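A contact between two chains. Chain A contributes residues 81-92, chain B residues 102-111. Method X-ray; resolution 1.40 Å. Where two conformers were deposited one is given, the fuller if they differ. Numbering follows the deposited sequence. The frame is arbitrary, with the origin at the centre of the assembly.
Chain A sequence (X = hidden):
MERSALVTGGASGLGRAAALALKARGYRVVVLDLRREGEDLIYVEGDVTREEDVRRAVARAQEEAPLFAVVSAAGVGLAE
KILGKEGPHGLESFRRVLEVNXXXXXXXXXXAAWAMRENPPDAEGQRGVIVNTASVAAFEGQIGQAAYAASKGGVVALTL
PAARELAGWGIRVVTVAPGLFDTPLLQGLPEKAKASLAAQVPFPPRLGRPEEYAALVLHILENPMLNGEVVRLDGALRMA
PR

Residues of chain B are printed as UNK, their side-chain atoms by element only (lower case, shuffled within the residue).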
# COMPACT_ATOMS: atom_id res chain seq x y z
N LYS A 81 13.88 13.08 17.19
CA LYS A 81 12.47 13.15 17.52
C LYS A 81 11.85 14.48 17.13
O LYS A 81 12.53 15.51 17.03
CB LYS A 81 12.28 12.92 19.02
CG LYS A 81 12.59 11.50 19.46
CD LYS A 81 12.37 11.32 20.96
CE LYS A 81 12.66 9.89 21.38
NZ LYS A 81 12.45 9.68 22.84
N ILE A 82 10.55 14.46 16.88
CA ILE A 82 9.80 15.66 16.53
C ILE A 82 9.84 16.60 17.73
O ILE A 82 9.99 17.82 17.57
CB ILE A 82 8.34 15.31 16.19
CG1 ILE A 82 8.30 14.51 14.88
CG2 ILE A 82 7.50 16.58 16.07
CD1 ILE A 82 6.93 14.02 14.50
N LEU A 83 9.70 16.04 18.93
CA LEU A 83 9.74 16.83 20.15
C LEU A 83 10.98 16.44 20.95
O LEU A 83 11.03 15.37 21.56
CB LEU A 83 8.47 16.59 20.98
CG LEU A 83 7.14 16.88 20.28
CD1 LEU A 83 6.00 16.65 21.25
CD2 LEU A 83 7.12 18.31 19.75
N GLY A 84 11.99 17.30 20.92
CA GLY A 84 13.23 17.04 21.63
C GLY A 84 13.19 17.52 23.07
O GLY A 84 12.14 17.90 23.57
N LYS A 85 14.34 17.50 23.73
CA LYS A 85 14.42 17.92 25.12
C LYS A 85 14.51 19.43 25.29
O LYS A 85 14.10 19.97 26.31
CB LYS A 85 15.60 17.24 25.81
CG LYS A 85 15.48 15.72 25.90
CD LYS A 85 14.25 15.32 26.72
CE LYS A 85 14.11 13.81 26.80
NZ LYS A 85 12.93 13.40 27.63
N GLU A 86 15.05 20.11 24.28
CA GLU A 86 15.21 21.56 24.33
C GLU A 86 14.19 22.27 23.44
O GLU A 86 13.84 23.43 23.67
CB GLU A 86 16.62 21.96 23.87
CG GLU A 86 17.75 21.33 24.67
CD GLU A 86 17.83 21.86 26.09
OE1 GLU A 86 16.87 21.64 26.86
OE2 GLU A 86 18.85 22.50 26.43
N GLY A 87 13.72 21.58 22.41
CA GLY A 87 12.76 22.16 21.50
C GLY A 87 12.38 21.17 20.41
O GLY A 87 12.75 20.00 20.48
N PRO A 88 11.65 21.62 19.38
CA PRO A 88 11.25 20.73 18.30
C PRO A 88 12.39 20.36 17.35
O PRO A 88 13.44 21.00 17.33
CB PRO A 88 10.16 21.52 17.59
CG PRO A 88 10.63 22.94 17.75
CD PRO A 88 11.08 22.96 19.20
N HIS A 89 12.16 19.30 16.58
CA HIS A 89 13.09 18.80 15.58
C HIS A 89 13.60 20.00 14.78
O HIS A 89 12.81 20.86 14.38
CB HIS A 89 12.31 17.85 14.66
CG HIS A 89 13.15 17.05 13.70
ND1 HIS A 89 13.97 17.63 12.76
CD2 HIS A 89 13.21 15.72 13.49
CE1 HIS A 89 14.49 16.68 12.00
NE2 HIS A 89 14.05 15.51 12.42
N GLY A 90 14.90 20.08 14.57
CA GLY A 90 15.46 21.19 13.81
C GLY A 90 14.97 21.18 12.38
O GLY A 90 14.75 20.12 11.79
N LEU A 91 14.81 22.36 11.80
CA LEU A 91 14.35 22.44 10.42
C LEU A 91 15.48 22.14 9.44
O LEU A 91 15.25 21.51 8.41
CB LEU A 91 13.78 23.84 10.15
CG LEU A 91 12.97 24.00 8.86
CD1 LEU A 91 11.80 23.02 8.86
CD2 LEU A 91 12.48 25.43 8.76
N GLU A 92 16.69 22.57 9.77
CA GLU A 92 17.83 22.33 8.88
C GLU A 92 18.18 20.86 8.75
O GLU A 92 18.51 20.40 7.66
CB GLU A 92 19.05 23.12 9.36
CG GLU A 92 20.27 22.98 8.45
CD GLU A 92 19.92 23.13 6.98
OE1 GLU A 92 19.34 24.16 6.59
OE2 GLU A 92 20.24 22.20 6.20
N UNK B 102 6.20 19.73 1.37
CA UNK B 102 6.70 18.78 2.36
C UNK B 102 7.35 19.45 3.55
O UNK B 102 6.92 19.25 4.69
c UNK B 102 7.20 15.97 3.37
c UNK B 102 8.28 16.70 2.59
c UNK B 102 9.06 15.73 1.72
c UNK B 102 7.67 17.79 1.69
N UNK B 103 8.39 20.25 3.32
CA UNK B 103 9.05 20.91 4.44
C UNK B 103 8.09 21.84 5.17
O UNK B 103 8.12 21.92 6.40
c UNK B 103 11.07 22.39 5.07
c UNK B 103 10.29 21.67 3.96
c UNK B 103 12.56 22.30 4.79
c UNK B 103 10.62 23.84 5.17
N UNK B 104 7.23 22.53 4.43
CA UNK B 104 6.27 23.43 5.05
C UNK B 104 5.34 22.68 5.99
O UNK B 104 5.04 23.14 7.09
N UNK B 105 4.89 21.52 5.55
CA UNK B 105 4.00 20.69 6.35
C UNK B 105 4.73 20.21 7.60
O UNK B 105 4.15 20.18 8.69
c UNK B 105 2.88 18.43 6.40
c UNK B 105 3.48 19.51 5.52
o UNK B 105 2.47 20.00 4.62
N UNK B 106 5.99 19.84 7.45
CA UNK B 106 6.78 19.38 8.59
C UNK B 106 7.03 20.53 9.56
O UNK B 106 7.00 20.35 10.78
c UNK B 106 8.96 18.31 9.27
c UNK B 106 8.12 18.81 8.14
c UNK B 106 10.80 18.60 10.81
c UNK B 106 10.47 17.41 11.44
c UNK B 106 10.05 19.04 9.72
c UNK B 106 8.64 17.12 9.91
c UNK B 106 9.39 16.67 11.00
N UNK B 107 7.30 21.71 9.02
CA UNK B 107 7.57 22.89 9.83
C UNK B 107 6.35 23.21 10.70
O UNK B 107 6.48 23.47 11.90
c UNK B 107 8.52 25.24 9.66
n UNK B 107 8.27 26.45 9.16
o UNK B 107 9.24 25.06 10.64
c UNK B 107 7.91 24.07 8.91
N UNK B 108 5.17 23.17 10.10
CA UNK B 108 3.94 23.43 10.83
C UNK B 108 3.70 22.33 11.87
O UNK B 108 3.32 22.61 13.00
c UNK B 108 2.87 24.76 8.99
c UNK B 108 2.74 23.51 9.86
c UNK B 108 1.43 23.54 10.63
N UNK B 109 3.94 21.08 11.49
CA UNK B 109 3.73 19.96 12.40
C UNK B 109 4.63 20.03 13.64
O UNK B 109 4.15 19.88 14.76
c UNK B 109 4.99 16.99 13.24
c UNK B 109 3.95 18.63 11.67
c UNK B 109 3.73 17.35 12.48
c UNK B 109 3.31 16.23 11.55
N UNK B 110 5.92 20.27 13.44
CA UNK B 110 6.85 20.31 14.57
C UNK B 110 6.57 21.47 15.52
O UNK B 110 6.64 21.31 16.75
n UNK B 110 11.31 25.19 12.80
c UNK B 110 8.29 20.37 14.07
c UNK B 110 10.06 21.74 12.85
n UNK B 110 10.38 23.11 12.48
c UNK B 110 11.18 23.92 13.17
n UNK B 110 11.78 23.50 14.27
c UNK B 110 8.73 21.74 13.59
N UNK B 111 6.25 22.64 14.98
CA UNK B 111 6.00 23.80 15.83
C UNK B 111 4.65 23.72 16.53
O UNK B 111 4.53 24.09 17.70
c UNK B 111 8.47 25.63 15.66
c UNK B 111 7.52 26.55 13.53
c UNK B 111 7.54 25.37 14.48
c UNK B 111 6.12 25.09 15.00

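Position 102 of chain B carries four carbons forked at the second and is out of reach of the chain A stretch; the fork identifies Leu B102. Position 103 has the same four-carbon fork, but its CB points toward chain A and its branching carbon lies near Leu A91. It is Leu B103, with CG 3.9 Å from CD1 of Leu A91. Position 104 has no side-chain atoms and is Gly B104. At position 105 a single carbon bears one oxygen and one carbon, the pattern of Thr B105, which does not touch the other stretch.

Position 106 shows one carbon followed by a ring of six carbons; its CA-to-CB bond points toward chain A, and the ring sets its edge against the imidazole of His A89. This is Phe B106. Its CZ lies 3.5 Å from CG of His A89, over the face of that ring, and the two planes meet at 84°, an edge-to-face pair. The imidazole is also tied to the backbone of the next residue, since ND1 of His A89 donates to O of Gly A90 at 2.8 Å.

Position 107 has two carbons, the second carrying an oxygen and a nitrogen, and the oxygen lies near Leu A91; this is the amide of Asn B107. Its OD1 comes within 3.7 Å of CD1 of Leu A91. Position 108 is a carbon bearing two more, Val B108, remote from chain A. Position 109 again has four carbons forked at the second, and the end of the side chain approaches Ile A82. It is Leu B109, whose CD2 packs 3.8 Å from CD1 of Ile A82.

Position 110 extends through three carbons and a nitrogen to a carbon bearing two further nitrogens, one close to the carbonyl of His A89 and the other near CB of Leu A91; this guanidinium can only be Arg B110. NH1 of Arg B110 donates to O of His A89 at 2.8 Å, while CB of Leu A91 lies over one face of the guanidinium, 3.9 Å from NH2 of Arg B110. Within the helix, NE and NH2 of Arg B110 both donate to OD1 of Asn B107, at 2.9 and 3.0 Å. Position 111 is a last four-carbon fork whose CB points away, yet the end of the side chain comes near Pro A88. It is Leu B111, with CD2 4.0 Å from CG of Pro A88.

The contact thus sets a largely irregular segment of chain A against a helix. Arg B110 supplies the one hydrogen bond between the stretches, and its two bonds to Asn B107 help fix the guanidinium that makes it. Apolar packing by Ile A82, Pro A88 and Leu A91, together with the aromatic pair, accompanies this polar link; 534 Å² is buried in all.

Chain B (102-111) LLGTFNVLRL
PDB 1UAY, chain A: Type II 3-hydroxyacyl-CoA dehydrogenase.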